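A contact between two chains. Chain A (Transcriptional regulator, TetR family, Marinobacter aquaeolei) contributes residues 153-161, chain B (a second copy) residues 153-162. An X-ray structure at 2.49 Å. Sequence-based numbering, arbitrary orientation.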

ATOM      1  N   LEU A 153      -2.058   5.025  11.934  1.00 65.72           N
ATOM      2  CA  LEU A 153      -1.800   5.171  10.511  1.00 65.86           C
ATOM      3  C   LEU A 153      -0.987   3.976   9.965  1.00 65.57           C
ATOM      4  O   LEU A 153      -1.331   3.458   8.899  1.00 67.20           O
ATOM      5  CB  LEU A 153      -1.096   6.506  10.219  1.00 66.34           C
ATOM      6  CG  LEU A 153      -0.946   6.959   8.776  1.00 63.88           C
ATOM      7  CD1 LEU A 153      -2.270   6.896   8.044  1.00 61.90           C
ATOM      8  CD2 LEU A 153      -0.360   8.373   8.731  1.00 62.83           C
ATOM      9  N   ASN A 154       0.032   3.513  10.711  1.00 63.93           N
ATOM     10  CA  ASN A 154       0.835   2.342  10.292  1.00 61.13           C
ATOM     11  C   ASN A 154      -0.019   1.085  10.135  1.00 59.00           C
ATOM     12  O   ASN A 154       0.172   0.344   9.187  1.00 56.86           O
ATOM     13  CB  ASN A 154       2.029   2.089  11.219  1.00 62.14           C
ATOM     14  CG  ASN A 154       3.165   3.095  11.019  1.00 64.87           C
ATOM     15  OD1 ASN A 154       3.282   3.731   9.981  1.00 59.79           O
ATOM     16  ND2 ASN A 154       4.019   3.208  12.011  1.00 71.53           N
ATOM     17  N   VAL A 155      -0.972   0.874  11.043  1.00 60.62           N
ATOM     18  CA  VAL A 155      -1.942  -0.225  10.928  1.00 60.47           C
ATOM     19  C   VAL A 155      -2.686  -0.114   9.596  1.00 61.86           C
ATOM     20  O   VAL A 155      -2.688  -1.063   8.824  1.00 63.70           O
ATOM     21  CB  VAL A 155      -2.952  -0.247  12.079  1.00 59.32           C
ATOM     22  CG1 VAL A 155      -4.083  -1.166  11.767  1.00 53.85           C
ATOM     23  CG2 VAL A 155      -2.276  -0.687  13.329  1.00 57.97           C
ATOM     24  N   TRP A 156      -3.207   1.076   9.300  1.00 61.10           N
ATOM     25  CA  TRP A 156      -3.941   1.316   8.072  1.00 57.56           C
ATOM     26  C   TRP A 156      -3.062   1.034   6.877  1.00 58.74           C
ATOM     27  O   TRP A 156      -3.486   0.333   5.953  1.00 60.69           O
ATOM     28  CB  TRP A 156      -4.483   2.756   8.039  1.00 58.19           C
ATOM     29  CG  TRP A 156      -5.438   3.053   6.925  1.00 59.22           C
ATOM     30  CD1 TRP A 156      -6.814   3.035   6.988  1.00 62.48           C
ATOM     31  CD2 TRP A 156      -5.106   3.425   5.578  1.00 51.01           C
ATOM     32  NE1 TRP A 156      -7.344   3.361   5.762  1.00 59.62           N
ATOM     33  CE2 TRP A 156      -6.321   3.613   4.885  1.00 47.35           C
ATOM     34  CE3 TRP A 156      -3.895   3.626   4.891  1.00 59.40           C
ATOM     35  CZ2 TRP A 156      -6.365   3.977   3.535  1.00 56.04           C
ATOM     36  CZ3 TRP A 156      -3.934   3.990   3.533  1.00 53.37           C
ATOM     37  CH2 TRP A 156      -5.162   4.156   2.872  1.00 57.52           C
ATOM     38  N   LEU A 157      -1.847   1.579   6.899  1.00 60.86           N
ATOM     39  CA  LEU A 157      -0.890   1.439   5.800  1.00 60.16           C
ATOM     40  C   LEU A 157      -0.561  -0.039   5.522  1.00 62.07           C
ATOM     41  O   LEU A 157      -0.486  -0.453   4.371  1.00 62.54           O
ATOM     42  CB  LEU A 157       0.397   2.248   6.089  1.00 61.29           C
ATOM     43  CG  LEU A 157       0.313   3.789   6.045  1.00 60.29           C
ATOM     44  CD1 LEU A 157       1.566   4.475   6.622  1.00 55.02           C
ATOM     45  CD2 LEU A 157       0.121   4.277   4.615  1.00 51.53           C
ATOM     46  N   VAL A 158      -0.392  -0.824   6.583  1.00 64.05           N
ATOM     47  CA  VAL A 158      -0.095  -2.253   6.467  1.00 62.80           C
ATOM     48  C   VAL A 158      -1.291  -3.042   5.968  1.00 62.33           C
ATOM     49  O   VAL A 158      -1.142  -3.856   5.080  1.00 63.90           O
ATOM     50  CB  VAL A 158       0.412  -2.857   7.802  1.00 64.63           C
ATOM     51  CG1 VAL A 158       0.319  -4.395   7.801  1.00 58.86           C
ATOM     52  CG2 VAL A 158       1.847  -2.373   8.078  1.00 57.14           C
ATOM     53  N   ILE A 159      -2.460  -2.803   6.534  1.00 61.90           N
ATOM     54  CA  ILE A 159      -3.653  -3.571   6.169  1.00 63.28           C
ATOM     55  C   ILE A 159      -4.055  -3.356   4.719  1.00 63.92           C
ATOM     56  O   ILE A 159      -4.205  -4.300   3.972  1.00 67.09           O
ATOM     57  CB  ILE A 159      -4.848  -3.271   7.082  1.00 60.61           C
ATOM     58  CG1 ILE A 159      -4.571  -3.780   8.495  1.00 64.64           C
ATOM     59  CG2 ILE A 159      -6.058  -4.015   6.605  1.00 67.81           C
ATOM     60  CD1 ILE A 159      -5.699  -3.534   9.495  1.00 61.50           C
ATOM     61  N   THR A 160      -4.154  -2.108   4.316  1.00 64.53           N
ATOM     62  CA  THR A 160      -4.611  -1.768   2.966  1.00 61.49           C
ATOM     63  C   THR A 160      -3.614  -2.044   1.865  1.00 63.53           C
ATOM     64  O   THR A 160      -4.007  -1.991   0.721  1.00 70.40           O
ATOM     65  CB  THR A 160      -5.078  -0.312   2.882  1.00 60.32           C
ATOM     66  OG1 THR A 160      -3.987   0.576   3.131  1.00 62.51           O
ATOM     67  CG2 THR A 160      -6.162  -0.089   3.883  1.00 50.07           C
ATOM     68  N   ASN A 161      -2.353  -2.327   2.189  1.00 61.96           N
ATOM     69  CA  ASN A 161      -1.349  -2.688   1.196  1.00 63.59           C
ATOM     70  C   ASN A 161      -0.970  -4.187   1.202  1.00 64.19           C
ATOM     71  O   ASN A 161      -0.016  -4.587   0.500  1.00 66.01           O
ATOM     72  CB  ASN A 161      -0.052  -1.866   1.453  1.00 67.76           C
ATOM     73  CG  ASN A 161       0.823  -1.675   0.184  1.00 68.26           C
ATOM     74  OD1 ASN A 161       0.296  -1.514  -0.928  1.00 78.50           O
ATOM     75  ND2 ASN A 161       2.173  -1.660   0.364  1.00 75.75           N
TER
ATOM     76  N   LEU B 153       9.413  -6.318   6.587  1.00 65.72           N
ATOM     77  CA  LEU B 153       8.246  -6.305   5.720  1.00 65.86           C
ATOM     78  C   LEU B 153       7.337  -5.093   6.026  1.00 65.57           C
ATOM     79  O   LEU B 153       6.885  -4.434   5.085  1.00 67.20           O
ATOM     80  CB  LEU B 153       7.470  -7.626   5.830  1.00 66.34           C
ATOM     81  CG  LEU B 153       6.353  -7.910   4.840  1.00 63.88           C
ATOM     82  CD1 LEU B 153       6.820  -7.696   3.416  1.00 61.90           C
ATOM     83  CD2 LEU B 153       5.828  -9.335   5.038  1.00 62.83           C
ATOM     84  N   ASN B 154       7.126  -4.772   7.315  1.00 63.93           N
ATOM     85  CA  ASN B 154       6.311  -3.599   7.703  1.00 61.13           C
ATOM     86  C   ASN B 154       6.886  -2.292   7.157  1.00 59.00           C
ATOM     87  O   ASN B 154       6.135  -1.453   6.694  1.00 56.86           O
ATOM     88  CB  ASN B 154       6.086  -3.515   9.216  1.00 62.14           C
ATOM     89  CG  ASN B 154       5.074  -4.544   9.728  1.00 64.87           C
ATOM     90  OD1 ASN B 154       4.249  -5.055   8.984  1.00 59.79           O
ATOM     91  ND2 ASN B 154       5.124  -4.816  11.012  1.00 71.53           N
ATOM     92  N   VAL B 155       8.211  -2.147   7.186  1.00 60.62           N
ATOM     93  CA  VAL B 155       8.891  -0.997   6.572  1.00 60.47           C
ATOM     94  C   VAL B 155       8.518  -0.912   5.091  1.00 61.86           C
ATOM     95  O   VAL B 155       8.038   0.123   4.647  1.00 63.70           O
ATOM     96  CB  VAL B 155      10.415  -1.065   6.714  1.00 59.32           C
ATOM     97  CG1 VAL B 155      11.070  -0.063   5.827  1.00 53.85           C
ATOM     98  CG2 VAL B 155      10.798  -0.812   8.129  1.00 57.97           C
ATOM     99  N   TRP B 156       8.639  -2.031   4.379  1.00 61.10           N
ATOM    100  CA  TRP B 156       8.323  -2.086   2.964  1.00 57.56           C
ATOM    101  C   TRP B 156       6.880  -1.705   2.738  1.00 58.74           C
ATOM    102  O   TRP B 156       6.592  -0.879   1.867  1.00 60.69           O
ATOM    103  CB  TRP B 156       8.627  -3.484   2.397  1.00 58.19           C
ATOM    104  CG  TRP B 156       8.548  -3.600   0.907  1.00 59.22           C
ATOM    105  CD1 TRP B 156       9.595  -3.524   0.014  1.00 62.48           C
ATOM    106  CD2 TRP B 156       7.368  -3.823   0.118  1.00 51.01           C
ATOM    107  NE1 TRP B 156       9.127  -3.674  -1.270  1.00 59.62           N
ATOM    108  CE2 TRP B 156       7.771  -3.868  -1.233  1.00 47.35           C
ATOM    109  CE3 TRP B 156       6.007  -3.997   0.427  1.00 59.40           C
ATOM    110  CZ2 TRP B 156       6.863  -4.065  -2.280  1.00 56.04           C
ATOM    111  CZ3 TRP B 156       5.089  -4.194  -0.622  1.00 53.37           C
ATOM    112  CH2 TRP B 156       5.526  -4.220  -1.957  1.00 57.52           C
ATOM    113  N   LEU B 157       5.983  -2.307   3.518  1.00 60.86           N
ATOM    114  CA  LEU B 157       4.542  -2.081   3.397  1.00 60.16           C
ATOM    115  C   LEU B 157       4.183  -0.598   3.599  1.00 62.07           C
ATOM    116  O   LEU B 157       3.362  -0.053   2.871  1.00 62.54           O
ATOM    117  CB  LEU B 157       3.763  -2.980   4.388  1.00 61.29           C
ATOM    118  CG  LEU B 157       3.721  -4.498   4.113  1.00 60.29           C
ATOM    119  CD1 LEU B 157       3.169  -5.308   5.303  1.00 55.02           C
ATOM    120  CD2 LEU B 157       2.861  -4.801   2.893  1.00 51.53           C
ATOM    121  N   VAL B 158       4.822   0.045   4.573  1.00 64.05           N
ATOM    122  CA  VAL B 158       4.595   1.462   4.864  1.00 62.80           C
ATOM    123  C   VAL B 158       5.163   2.361   3.782  1.00 62.33           C
ATOM    124  O   VAL B 158       4.486   3.268   3.342  1.00 63.90           O
ATOM    125  CB  VAL B 158       5.166   1.876   6.245  1.00 64.63           C
ATOM    126  CG1 VAL B 158       5.307   3.406   6.365  1.00 58.86           C
ATOM    127  CG2 VAL B 158       4.286   1.295   7.365  1.00 57.14           C
ATOM    128  N   ILE B 159       6.390   2.112   3.363  1.00 61.90           N
ATOM    129  CA  ILE B 159       7.047   2.974   2.377  1.00 63.28           C
ATOM    130  C   ILE B 159       6.339   2.954   1.031  1.00 63.92           C
ATOM    131  O   ILE B 159       5.983   3.987   0.505  1.00 67.09           O
ATOM    132  CB  ILE B 159       8.527   2.625   2.182  1.00 60.61           C
ATOM    133  CG1 ILE B 159       9.315   2.946   3.451  1.00 64.64           C
ATOM    134  CG2 ILE B 159       9.118   3.477   1.102  1.00 67.81           C
ATOM    135  CD1 ILE B 159      10.808   2.635   3.370  1.00 61.50           C
ATOM    136  N   THR B 160       6.076   1.770   0.525  1.00 64.53           N
ATOM    137  CA  THR B 160       5.471   1.617  -0.801  1.00 61.49           C
ATOM    138  C   THR B 160       4.006   1.975  -0.880  1.00 63.53           C
ATOM    139  O   THR B 160       3.507   2.079  -1.980  1.00 70.40           O
ATOM    140  CB  THR B 160       5.685   0.206  -1.356  1.00 60.32           C
ATOM    141  OG1 THR B 160       5.016  -0.757  -0.538  1.00 62.51           O
ATOM    142  CG2 THR B 160       7.147  -0.085  -1.402  1.00 50.07           C
ATOM    143  N   ASN B 161       3.321   2.157   0.248  1.00 61.96           N
ATOM    144  CA  ASN B 161       1.928   2.586   0.263  1.00 63.59           C
ATOM    145  C   ASN B 161       1.728   4.054   0.706  1.00 64.19           C
ATOM    146  O   ASN B 161       0.572   4.489   0.900  1.00 66.01           O
ATOM    147  CB  ASN B 161       1.120   1.678   1.235  1.00 67.76           C
ATOM    148  CG  ASN B 161      -0.394   1.600   0.897  1.00 68.26           C
ATOM    149  OD1 ASN B 161      -0.778   1.599  -0.285  1.00 78.50           O
ATOM    150  ND2 ASN B 161      -1.256   1.498   1.946  1.00 75.75           N
ATOM    151  N   TRP B 162       2.809   4.826   0.862  1.00 63.27           N
ATOM    152  CA  TRP B 162       2.693   6.206   1.362  1.00 62.15           C
ATOM    153  C   TRP B 162       2.084   7.149   0.320  1.00 61.75           C
ATOM    154  O   TRP B 162       1.201   7.921   0.672  1.00 57.70           O
ATOM    155  CB  TRP B 162       4.053   6.723   1.844  1.00 62.65           C
ATOM    156  CG  TRP B 162       3.952   8.076   2.482  1.00 60.85           C
ATOM    157  CD1 TRP B 162       4.504   9.232   2.035  1.00 62.70           C
ATOM    158  CD2 TRP B 162       3.209   8.410   3.655  1.00 59.30           C
ATOM    159  NE1 TRP B 162       4.175  10.272   2.876  1.00 61.08           N
ATOM    160  CE2 TRP B 162       3.372   9.795   3.871  1.00 58.04           C
ATOM    161  CE3 TRP B 162       2.417   7.667   4.554  1.00 54.68           C
ATOM    162  CZ2 TRP B 162       2.777  10.464   4.955  1.00 66.48           C
ATOM    163  CZ3 TRP B 162       1.819   8.321   5.603  1.00 54.68           C
ATOM    164  CH2 TRP B 162       2.017   9.710   5.816  1.00 66.16           C
TER

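Two copies of the same helix, residues 153-160 in each chain, cross at nearly a right angle: their N-to-C directions differ by 89° and their axes come within 8.4 Å. A crossing this steep gives the helices no long shared groove, so the contact concentrates around one point, and residues 157, 158 and 161 carry most of it. The CA atoms of A:Leu157 and B:Val158 lie 5.6 Å apart, as do those of A:Val158 and B:Leu157. At this distance the helices meet closely enough that the carbonyl oxygens, A:Leu157 O and B:Leu157 O, sit 4.1 Å from each other.

The apolar part of the contact follows from this register. The CA-to-CB bonds of A:Leu157 and B:Leu157 point toward the partner, those of A:Val158 and B:Val158 sideways, and the register pairs each leucine with the other chain's valine: A:Leu157 CD1 lies 3.9 Å from B:Val158 CG1, and A:Val158 CG1 lies 3.9 Å from B:Leu157 CD1. The valine also meets an asparagine: A:Val158 CG2 lies 3.7 Å from B:Asn154 OD1, with the same spacing between B:Val158 CG2 and A:Asn154 OD1. A:Asn154 ND2 and B:Asn154 ND2 are hydrogen-bonded elsewhere in the structure.

A:Asn161 and B:Asn161, whose CA-to-CB bonds point toward the partner, supply the polar bonds across the contact. A:Asn161 ND2 donates to B:Leu157 O at 3.2 Å and to B:Thr160 OG1 at 3.1 Å; B:Asn161 ND2 does the same to A:Leu157 O at 3.2 Å and A:Thr160 OG1 at 3.1 Å. All four bonds are weak, with N-H...acceptor angles of 128-131°. The threonine is well prepared as an acceptor, because its own hydroxyl donates within its chain: A:Thr160 OG1 to A:Trp156 O, and B:Thr160 OG1 to B:Trp156 O, both at 2.9 Å. A:Asn161 N gives A:Leu157 O a weak backbone bond at 3.4 Å, as in chain B, and the partner's side-chain amide adds another weak one. Between the two asparagines, A:Asn161 OD1 and B:Asn161 OD1 approach to 3.4 Å, but both are acceptors and do not bond.

B:Trp162 extends the apolar surface. Although its CA-to-CB bond points away, the end of its side chain comes nearer to chain A, and its ring edge receives two leucine methyls: A:Leu153 CD2 is 3.8 Å from B:Trp162 CZ3, and A:Leu157 CD1 is 3.9 Å from B:Trp162 CE3. The rule: leucine and valine side chains at the crossing, with paired asparagines reaching across to backbone and hydroxyl acceptors.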